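Local coordinates for protein gamma-glutamyltranspeptidase (PDB 6J3A) that probably cleaves or transfers gamma-glutamyl groups, as an LmbA-like gamma-glutamyltranspeptidase homologue of the Ntn-hydrolase superfamily, at residues R5-S16 with I600-R608; H423-V434 with P494-G502. One frame throughout, in Å; residues are numbered along the deposited sequence.

From the N terminus, strand 8-10 comes first, and contact 1 joins it and the next strand, 13-17, to strand 601-605 near the C terminus, closing a loop of nearly the whole chain. Contact 2 is nested inside that loop: the hairpin formed by strands 424-428 and 433-436 meets strand 493-499 across a much shorter span that contains strand and loop but no helix. The centres of the two contacts lie about 10 Å apart. Strand 13-17 runs beside 424-428, with Ser16 O 2.9 Å from Asp425 N, while strands 493-499 and 601-605 both flank 590-594. Each contact thus ties the same two layers of strands together.

Contact 1 (R5-S16 with I600-R608); sequences RPTLQGTFGMVS and ILSAAANPR
Leu8, Gln9 and Gly10 pair antiparallel with Ala603, Ser602 and Leu601 along one margin of the two-layered beta core of the Ntn-hydrolase fold; the chain then turns back, and residues 13-16 lie over the same strand from the facing layer. In the backbone ladder, Leu8 with Ala603 and Gly10 with Leu601 are hydrogen-bonded pairs, and Gln9 with Ser602 is the non-hydrogen-bonded pair between them. Leu601 N donates to Gly10 O at 2.8 Å, whereas the bond from Leu8 N to Ala603 O is weak.

Apolar packing joins the layers. The bend at chi2 (-69°) turns Met14 SD onto Ala603 CB at 3.7 Å; CG, set by chi1, lies 3.8 Å from Leu601 CB. A CB on Gly10 would clash with the methyl CE of Met14. The Leu601 methyl CD1 packs on the backbone of Gly13, 3.6 Å from its N.

Among the polar contacts, Ser16 OG is placed to donate to Ala604 O, but the modelled distance is so short that its exact geometry is doubtful. The polar end belongs to Arg5. One face of its guanidinium rests over Pro607 CA, 3.3 Å from NH1, and Asn606 O lies over that face too. NH2 donates to Gly612 O, and NE to Thr4 O of the second subunit. With an alanine here, both carbonyls would probably lose these donors, and the guanidinium packing over Pro607 would be gone. At the guanidinium edge, in its plane, a water accepts from Arg5 NH1 at 2.7 Å and donates to Pro607 O at 2.7 Å.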
loop_
_atom_site.group_PDB
_atom_site.type_symbol
_atom_site.label_atom_id
_atom_site.label_comp_id
_atom_site.label_asym_id
_atom_site.label_seq_id
_atom_site.Cartn_x
_atom_site.Cartn_y
_atom_site.Cartn_z
ATOM N N ARG A 5 4.496 -4.032 4.500
ATOM C CA ARG A 5 4.483 -3.409 3.183
ATOM C C ARG A 5 5.924 -3.272 2.735
ATOM O O ARG A 5 6.857 -3.529 3.500
ATOM C CB ARG A 5 3.843 -2.028 3.229
ATOM C CG ARG A 5 2.356 -2.041 3.520
ATOM C CD ARG A 5 2.097 -1.259 4.783
ATOM N NE ARG A 5 0.794 -1.542 5.362
ATOM C CZ ARG A 5 -0.161 -0.647 5.588
ATOM N NH1 ARG A 5 -1.289 -1.039 6.139
ATOM N NH2 ARG A 5 -0.009 0.635 5.277
ATOM N N PRO A 6 6.126 -2.901 1.474
ATOM C CA PRO A 6 7.499 -2.560 1.144
ATOM C C PRO A 6 7.760 -1.135 1.566
ATOM O O PRO A 6 6.817 -0.360 1.743
ATOM C CB PRO A 6 7.557 -2.701 -0.375
ATOM C CG PRO A 6 6.142 -2.674 -0.847
ATOM C CD PRO A 6 5.240 -2.982 0.300
ATOM N N THR A 7 9.026 -0.803 1.768
ATOM C CA THR A 7 9.426 0.586 1.731
ATOM C C THR A 7 9.444 0.906 0.243
ATOM O O THR A 7 10.364 0.519 -0.465
ATOM C CB THR A 7 10.799 0.830 2.367
ATOM O OG1 THR A 7 10.805 0.336 3.708
ATOM C CG2 THR A 7 11.095 2.305 2.391
ATOM N N LEU A 8 8.390 1.566 -0.232
ATOM C CA LEU A 8 8.271 1.904 -1.659
ATOM C C LEU A 8 9.472 2.726 -2.110
ATOM O O LEU A 8 9.986 3.521 -1.345
ATOM C CB LEU A 8 6.994 2.699 -1.953
ATOM C CG LEU A 8 5.635 2.172 -1.479
ATOM C CD1 LEU A 8 4.527 3.040 -2.058
ATOM C CD2 LEU A 8 5.432 0.718 -1.848
ATOM N N GLN A 9 9.916 2.501 -3.341
ATOM C CA GLN A 9 11.036 3.219 -3.954
ATOM C C GLN A 9 10.647 3.682 -5.346
ATOM O O GLN A 9 10.026 2.929 -6.090
ATOM C CB GLN A 9 12.235 2.300 -4.055
ATOM C CG GLN A 9 12.964 2.124 -2.741
ATOM C CD GLN A 9 14.088 1.124 -2.841
ATOM O OE1 GLN A 9 13.911 0.025 -3.364
ATOM N NE2 GLN A 9 15.248 1.491 -2.329
ATOM N N GLY A 10 11.038 4.896 -5.714
ATOM C CA GLY A 10 10.589 5.486 -6.981
ATOM C C GLY A 10 11.309 6.760 -7.347
ATOM O O GLY A 10 12.281 7.127 -6.696
ATOM N N THR A 11 10.838 7.407 -8.410
ATOM C CA THR A 11 11.475 8.611 -8.974
ATOM C C THR A 11 10.520 9.721 -9.424
ATOM O O THR A 11 10.947 10.678 -10.078
ATOM C CB THR A 11 12.314 8.232 -10.211
ATOM O OG1 THR A 11 11.481 7.560 -11.163
ATOM C CG2 THR A 11 13.449 7.324 -9.827
ATOM N N PHE A 12 9.242 9.589 -9.088
ATOM C CA PHE A 12 8.237 10.557 -9.489
ATOM C C PHE A 12 7.599 11.268 -8.294
ATOM O O PHE A 12 7.385 12.472 -8.344
ATOM C CB PHE A 12 7.155 9.914 -10.358
ATOM C CG PHE A 12 6.095 10.895 -10.769
ATOM C CD1 PHE A 12 6.345 11.828 -11.773
ATOM C CD2 PHE A 12 4.878 10.953 -10.088
ATOM C CE1 PHE A 12 5.379 12.769 -12.124
ATOM C CE2 PHE A 12 3.916 11.892 -10.434
ATOM C CZ PHE A 12 4.166 12.802 -11.454
ATOM N N GLY A 13 7.254 10.530 -7.247
ATOM C CA GLY A 13 6.646 11.135 -6.068
ATOM C C GLY A 13 6.272 10.101 -5.030
ATOM O O GLY A 13 6.080 8.936 -5.361
ATOM N N MET A 14 6.178 10.524 -3.773
ATOM C CA MET A 14 5.802 9.622 -2.673
ATOM C C MET A 14 4.899 10.329 -1.675
ATOM O O MET A 14 5.135 11.494 -1.341
ATOM C CB MET A 14 7.039 9.079 -1.950
ATOM C CG MET A 14 7.851 8.049 -2.729
ATOM S SD MET A 14 7.022 6.464 -2.947
ATOM C CE MET A 14 8.069 5.747 -4.212
ATOM N N VAL A 15 3.864 9.617 -1.216
ATOM C CA VAL A 15 2.947 10.125 -0.195
ATOM C C VAL A 15 2.737 9.087 0.910
ATOM O O VAL A 15 2.617 7.902 0.639
ATOM C CB VAL A 15 1.589 10.522 -0.801
ATOM C CG1 VAL A 15 0.680 11.092 0.276
ATOM C CG2 VAL A 15 1.763 11.540 -1.935
ATOM N N SER A 16 2.683 9.549 2.155
ATOM C CA SER A 16 2.342 8.696 3.276
ATOM C C SER A 16 1.390 9.415 4.235
ATOM O O SER A 16 1.764 10.419 4.846
ATOM C CB SER A 16 3.605 8.257 4.005
ATOM O OG SER A 16 3.303 7.232 4.931
ATOM N N ILE A 600 16.547 9.093 -5.466
ATOM C CA ILE A 600 15.476 8.106 -5.352
ATOM C C ILE A 600 14.596 8.462 -4.163
ATOM O O ILE A 600 15.093 8.701 -3.067
ATOM C CB ILE A 600 16.037 6.666 -5.186
ATOM C CG1 ILE A 600 16.580 6.167 -6.527
ATOM C CG2 ILE A 600 14.981 5.682 -4.668
ATOM C CD1 ILE A 600 17.486 4.956 -6.435
ATOM N N LEU A 601 13.288 8.450 -4.398
ATOM C CA LEU A 601 12.268 8.764 -3.398
ATOM C C LEU A 601 11.748 7.480 -2.785
ATOM O O LEU A 601 11.572 6.488 -3.496
ATOM C CB LEU A 601 11.119 9.495 -4.079
ATOM C CG LEU A 601 11.535 10.667 -4.960
ATOM C CD1 LEU A 601 10.331 11.340 -5.578
ATOM C CD2 LEU A 601 12.332 11.672 -4.153
ATOM N N SER A 602 11.490 7.490 -1.482
ATOM C CA SER A 602 10.904 6.321 -0.826
ATOM C C SER A 602 9.747 6.693 0.110
ATOM O O SER A 602 9.475 7.874 0.332
ATOM C CB SER A 602 11.987 5.469 -0.139
ATOM O OG SER A 602 12.781 6.236 0.729
ATOM N N ALA A 603 9.037 5.679 0.604
ATOM C CA ALA A 603 7.889 5.879 1.492
ATOM C C ALA A 603 7.530 4.614 2.218
ATOM O O ALA A 603 7.672 3.519 1.683
ATOM C CB ALA A 603 6.683 6.358 0.717
ATOM N N ALA A 604 7.061 4.785 3.446
ATOM C CA ALA A 604 6.517 3.703 4.245
ATOM C C ALA A 604 5.291 4.226 4.997
ATOM O O ALA A 604 5.021 5.430 5.007
ATOM C CB ALA A 604 7.560 3.158 5.204
ATOM N N ALA A 605 4.537 3.305 5.589
ATOM C CA ALA A 605 3.360 3.668 6.372
ATOM C C ALA A 605 2.964 2.579 7.354
ATOM O O ALA A 605 3.182 1.392 7.121
ATOM C CB ALA A 605 2.187 4.008 5.464
ATOM N N ASN A 606 2.348 3.026 8.440
ATOM C CA ASN A 606 1.908 2.169 9.535
ATOM C C ASN A 606 0.783 1.217 9.124
ATOM O O ASN A 606 -0.185 1.655 8.500
ATOM C CB ASN A 606 1.437 3.037 10.699
ATOM C CG ASN A 606 0.636 2.258 11.714
ATOM O OD1 ASN A 606 1.167 1.395 12.421
ATOM N ND2 ASN A 606 -0.658 2.541 11.775
ATOM N N PRO A 607 0.904 -0.079 9.487
ATOM C CA PRO A 607 -0.141 -1.045 9.183
ATOM C C PRO A 607 -1.226 -1.190 10.263
ATOM O O PRO A 607 -2.270 -1.787 9.997
ATOM C CB PRO A 607 0.646 -2.342 9.055
ATOM C CG PRO A 607 1.701 -2.201 10.093
ATOM C CD PRO A 607 2.047 -0.740 10.150
ATOM N N ARG A 608 -0.977 -0.649 11.452
ATOM C CA ARG A 608 -1.858 -0.832 12.595
ATOM C C ARG A 608 -3.147 -0.052 12.364
ATOM O O ARG A 608 -3.094 1.136 12.060
ATOM C CB ARG A 608 -1.191 -0.351 13.884
ATOM C CG ARG A 608 0.152 -0.988 14.207
ATOM C CD ARG A 608 0.859 -0.215 15.303
ATOM N NE ARG A 608 2.179 -0.758 15.617
ATOM C CZ ARG A 608 3.286 -0.560 14.903
ATOM N NH1 ARG A 608 3.269 0.176 13.789
ATOM N NH2 ARG A 608 4.430 -1.102 15.312
HETATM O O HOH W 1 -2.685 -2.857 7.568
HETATM O O HOH W 2 4.538 1.073 3.120
#

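Contact 2 (H423-V434 with P494-G502)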
loop_
_atom_site.group_PDB
_atom_site.type_symbol
_atom_site.label_atom_id
_atom_site.label_comp_id
_atom_site.label_asym_id
_atom_site.label_seq_id
_atom_site.Cartn_x
_atom_site.Cartn_y
_atom_site.Cartn_z
ATOM N N HIS A 423 -2.030 12.624 9.935
ATOM C CA HIS A 423 -0.737 13.045 9.394
ATOM C C HIS A 423 -0.606 12.758 7.907
ATOM O O HIS A 423 -1.175 11.791 7.411
ATOM C CB HIS A 423 0.417 12.378 10.133
ATOM C CG HIS A 423 1.739 13.024 9.865
ATOM N ND1 HIS A 423 2.597 12.600 8.873
ATOM C CD2 HIS A 423 2.331 14.091 10.443
ATOM C CE1 HIS A 423 3.665 13.375 8.868
ATOM N NE2 HIS A 423 3.525 14.292 9.799
ATOM N N LEU A 424 0.133 13.613 7.203
ATOM C CA LEU A 424 0.553 13.305 5.844
ATOM C C LEU A 424 1.952 13.864 5.554
ATOM O O LEU A 424 2.329 14.914 6.090
ATOM C CB LEU A 424 -0.485 13.762 4.814
ATOM C CG LEU A 424 -0.502 15.202 4.315
ATOM C CD1 LEU A 424 -1.468 15.314 3.155
ATOM C CD2 LEU A 424 -0.913 16.142 5.428
ATOM N N ASP A 425 2.715 13.122 4.746
ATOM C CA ASP A 425 4.029 13.543 4.237
ATOM C C ASP A 425 4.007 13.463 2.730
ATOM O O ASP A 425 3.378 12.563 2.182
ATOM C CB ASP A 425 5.138 12.594 4.679
ATOM C CG ASP A 425 5.216 12.432 6.160
ATOM O OD1 ASP A 425 5.656 13.403 6.814
ATOM O OD2 ASP A 425 4.875 11.345 6.665
ATOM N N VAL A 426 4.715 14.372 2.065
ATOM C CA VAL A 426 4.885 14.298 0.608
ATOM C C VAL A 426 6.317 14.642 0.221
ATOM O O VAL A 426 6.931 15.512 0.816
ATOM C CB VAL A 426 3.925 15.233 -0.165
ATOM C CG1 VAL A 426 4.004 14.968 -1.671
ATOM C CG2 VAL A 426 2.491 15.062 0.313
ATOM N N VAL A 427 6.839 13.929 -0.768
ATOM C CA VAL A 427 8.052 14.323 -1.466
ATOM C C VAL A 427 7.776 14.230 -2.964
ATOM O O VAL A 427 7.202 13.246 -3.431
ATOM C CB VAL A 427 9.260 13.471 -1.048
ATOM C CG1 VAL A 427 9.012 11.987 -1.269
ATOM C CG2 VAL A 427 10.520 13.932 -1.773
ATOM N N ASP A 428 8.158 15.260 -3.708
ATOM C CA ASP A 428 7.861 15.307 -5.151
ATOM C C ASP A 428 9.121 15.094 -6.018
ATOM O O ASP A 428 10.232 14.929 -5.492
ATOM C CB ASP A 428 7.107 16.602 -5.508
ATOM C CG ASP A 428 7.923 17.863 -5.269
ATOM O OD1 ASP A 428 9.163 17.799 -5.159
ATOM O OD2 ASP A 428 7.310 18.944 -5.192
ATOM N N ARG A 429 8.929 15.100 -7.339
ATOM C CA ARG A 429 9.994 14.828 -8.321
ATOM C C ARG A 429 11.133 15.859 -8.299
ATOM O O ARG A 429 12.265 15.553 -8.686
ATOM C CB ARG A 429 9.403 14.719 -9.739
ATOM C CG ARG A 429 8.972 16.041 -10.357
ATOM C CD ARG A 429 8.171 15.865 -11.636
ATOM N NE ARG A 429 8.925 15.183 -12.689
ATOM C CZ ARG A 429 8.516 15.042 -13.952
ATOM N NH1 ARG A 429 9.284 14.386 -14.823
ATOM N NH2 ARG A 429 7.348 15.545 -14.356
ATOM N N TRP A 430 10.818 17.072 -7.848
ATOM C CA TRP A 430 11.817 18.115 -7.661
ATOM C C TRP A 430 12.542 18.018 -6.316
ATOM O O TRP A 430 13.500 18.740 -6.089
ATOM C CB TRP A 430 11.180 19.494 -7.813
ATOM C CG TRP A 430 10.514 19.667 -9.117
ATOM C CD1 TRP A 430 11.095 20.044 -10.289
ATOM C CD2 TRP A 430 9.128 19.462 -9.397
ATOM N NE1 TRP A 430 10.156 20.084 -11.289
ATOM C CE2 TRP A 430 8.936 19.737 -10.770
ATOM C CE3 TRP A 430 8.025 19.077 -8.623
ATOM C CZ2 TRP A 430 7.679 19.644 -11.387
ATOM C CZ3 TRP A 430 6.778 18.975 -9.233
ATOM C CH2 TRP A 430 6.615 19.263 -10.605
ATOM N N GLY A 431 12.094 17.133 -5.434
ATOM C CA GLY A 431 12.726 16.955 -4.128
ATOM C C GLY A 431 12.159 17.795 -2.993
ATOM O O GLY A 431 12.661 17.724 -1.873
ATOM N N ASN A 432 11.114 18.583 -3.259
ATOM C CA ASN A 432 10.428 19.343 -2.202
ATOM C C ASN A 432 9.843 18.332 -1.213
ATOM O O ASN A 432 9.366 17.276 -1.622
ATOM C CB ASN A 432 9.299 20.206 -2.777
ATOM C CG ASN A 432 9.777 21.206 -3.829
ATOM O OD1 ASN A 432 10.711 21.958 -3.590
ATOM N ND2 ASN A 432 9.122 21.224 -4.990
ATOM N N MET A 433 9.908 18.630 0.076
ATOM C CA MET A 433 9.265 17.790 1.081
ATOM C C MET A 433 8.336 18.615 1.936
ATOM O O MET A 433 8.490 19.841 2.043
ATOM C CB MET A 433 10.281 17.107 1.981
ATOM C CG MET A 433 11.343 16.346 1.221
ATOM S SD MET A 433 12.530 15.588 2.336
ATOM C CE MET A 433 11.731 14.024 2.605
ATOM N N VAL A 434 7.377 17.920 2.544
ATOM C CA VAL A 434 6.422 18.517 3.475
ATOM C C VAL A 434 6.000 17.460 4.519
ATOM O O VAL A 434 5.883 16.283 4.201
ATOM C CB VAL A 434 5.229 19.135 2.713
ATOM C CG1 VAL A 434 4.344 18.072 2.089
ATOM C CG2 VAL A 434 4.431 20.057 3.606
ATOM N N PRO A 494 17.951 17.860 3.498
ATOM C CA PRO A 494 16.681 17.195 3.808
ATOM C C PRO A 494 16.587 15.799 3.183
ATOM O O PRO A 494 16.647 15.676 1.960
ATOM C CB PRO A 494 15.628 18.146 3.205
ATOM C CG PRO A 494 16.314 19.461 3.084
ATOM C CD PRO A 494 17.734 19.112 2.748
ATOM N N VAL A 495 16.493 14.766 4.027
ATOM C CA VAL A 495 16.296 13.372 3.561
ATOM C C VAL A 495 15.000 12.672 3.953
ATOM O O VAL A 495 14.631 11.731 3.272
ATOM C CB VAL A 495 17.425 12.403 3.994
ATOM C CG1 VAL A 495 18.754 12.856 3.429
ATOM C CG2 VAL A 495 17.495 12.225 5.509
ATOM N N MET A 496 14.350 13.066 5.045
ATOM C CA MET A 496 13.196 12.313 5.564
ATOM C C MET A 496 12.166 13.282 6.147
ATOM O O MET A 496 12.518 14.250 6.825
ATOM C CB MET A 496 13.638 11.265 6.612
ATOM C CG MET A 496 12.544 10.305 7.070
ATOM S SD MET A 496 13.113 8.831 7.970
ATOM C CE MET A 496 13.875 9.602 9.399
ATOM N N ALA A 497 10.899 13.026 5.847
ATOM C CA ALA A 497 9.778 13.820 6.337
ATOM C C ALA A 497 8.802 12.830 6.901
ATOM O O ALA A 497 8.386 11.904 6.205
ATOM C CB ALA A 497 9.130 14.602 5.203
ATOM N N PHE A 498 8.423 13.031 8.154
ATOM C CA PHE A 498 7.665 12.032 8.878
ATOM C C PHE A 498 6.809 12.627 9.996
ATOM O O PHE A 498 6.870 13.825 10.298
ATOM C CB PHE A 498 8.613 10.924 9.387
ATOM C CG PHE A 498 9.678 11.400 10.333
ATOM C CD1 PHE A 498 10.760 12.140 9.876
ATOM C CD2 PHE A 498 9.621 11.071 11.686
ATOM C CE1 PHE A 498 11.753 12.564 10.751
ATOM C CE2 PHE A 498 10.611 11.491 12.566
ATOM C CZ PHE A 498 11.683 12.231 12.095
ATOM N N GLY A 499 5.969 11.770 10.558
ATOM C CA GLY A 499 5.121 12.130 11.680
ATOM C C GLY A 499 4.142 11.038 12.042
ATOM O O GLY A 499 4.168 9.942 11.481
ATOM N N THR A 500 3.293 11.350 13.008
ATOM C CA THR A 500 2.275 10.427 13.494
ATOM C C THR A 500 1.296 11.185 14.368
ATOM O O THR A 500 1.689 12.122 15.060
ATOM C CB THR A 500 2.860 9.264 14.344
ATOM O OG1 THR A 500 1.802 8.434 14.829
ATOM C CG2 THR A 500 3.645 9.754 15.557
ATOM N N PRO A 501 0.023 10.776 14.359
ATOM C CA PRO A 501 -0.855 11.212 15.419
ATOM C C PRO A 501 -0.592 10.404 16.687
ATOM O O PRO A 501 0.190 9.447 16.682
ATOM C CB PRO A 501 -2.232 10.902 14.859
ATOM C CG PRO A 501 -2.016 9.675 14.058
ATOM C CD PRO A 501 -0.661 9.853 13.438
ATOM N N GLY A 502 -1.250 10.820 17.759
ATOM C CA GLY A 502 -1.211 10.104 19.029
ATOM C C GLY A 502 -0.981 10.925 20.278
ATOM O O GLY A 502 -0.464 10.395 21.261
#
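Between the two beta layers of the sandwich, His423, just before a beta hairpin, and Asp425 and Met433 within it, project onto strand 494-499 and meet Gly499, Phe498 and Ala497. Strands 424-428 and 494-499 run antiparallel at 165°, yet their axes approach only to 6.6 Å, and the contact is carried largely by side chains of segment 423-434 reaching across to the backbone of segment 494-502, with Met433 also meeting side chains.

With CG anti to the backbone N, the His423 imidazole is directed at Gly499 and Thr500. Gly499 CA stands over the ring face in a CH-pi contact, 3.4 Å from the ring centroid and 18° off the normal, with Thr500 N over the same face. A side chain on Gly499 would run straight into His423 NE2, so this close approach depends on the glycine. Next to it, Asp425 OD1 comes within 3.1 Å of Phe498 N, but at a poor angle for a hydrogen bond.

The hairpin itself, 424-428 with 433-434, belongs to the alpha-beta-beta-alpha architecture of Ntn hydrolases, and helix 36-50 covers its other side through Val426 and Val434. Val426 and Val434 exchange both backbone hydrogen bonds, and a type I turn from Asp428 to Gly431 closes the end. The Asp428 carboxylate grips Asn432 twice: OD1 accepts from Asn432 N at 2.8 Å, and OD2 uses its syn lone pair for Asn432 ND2 at 2.9 Å. OD2 also receives Ala36 N from the start of that helix.

Met433 packs at the Pro494 end of the strand. Its chain is extended until a bend at chi3 (89°) turns the methyl CE against Ala497 CB at 3.7 Å, while SD packs 4.1 Å from Pro494 CB.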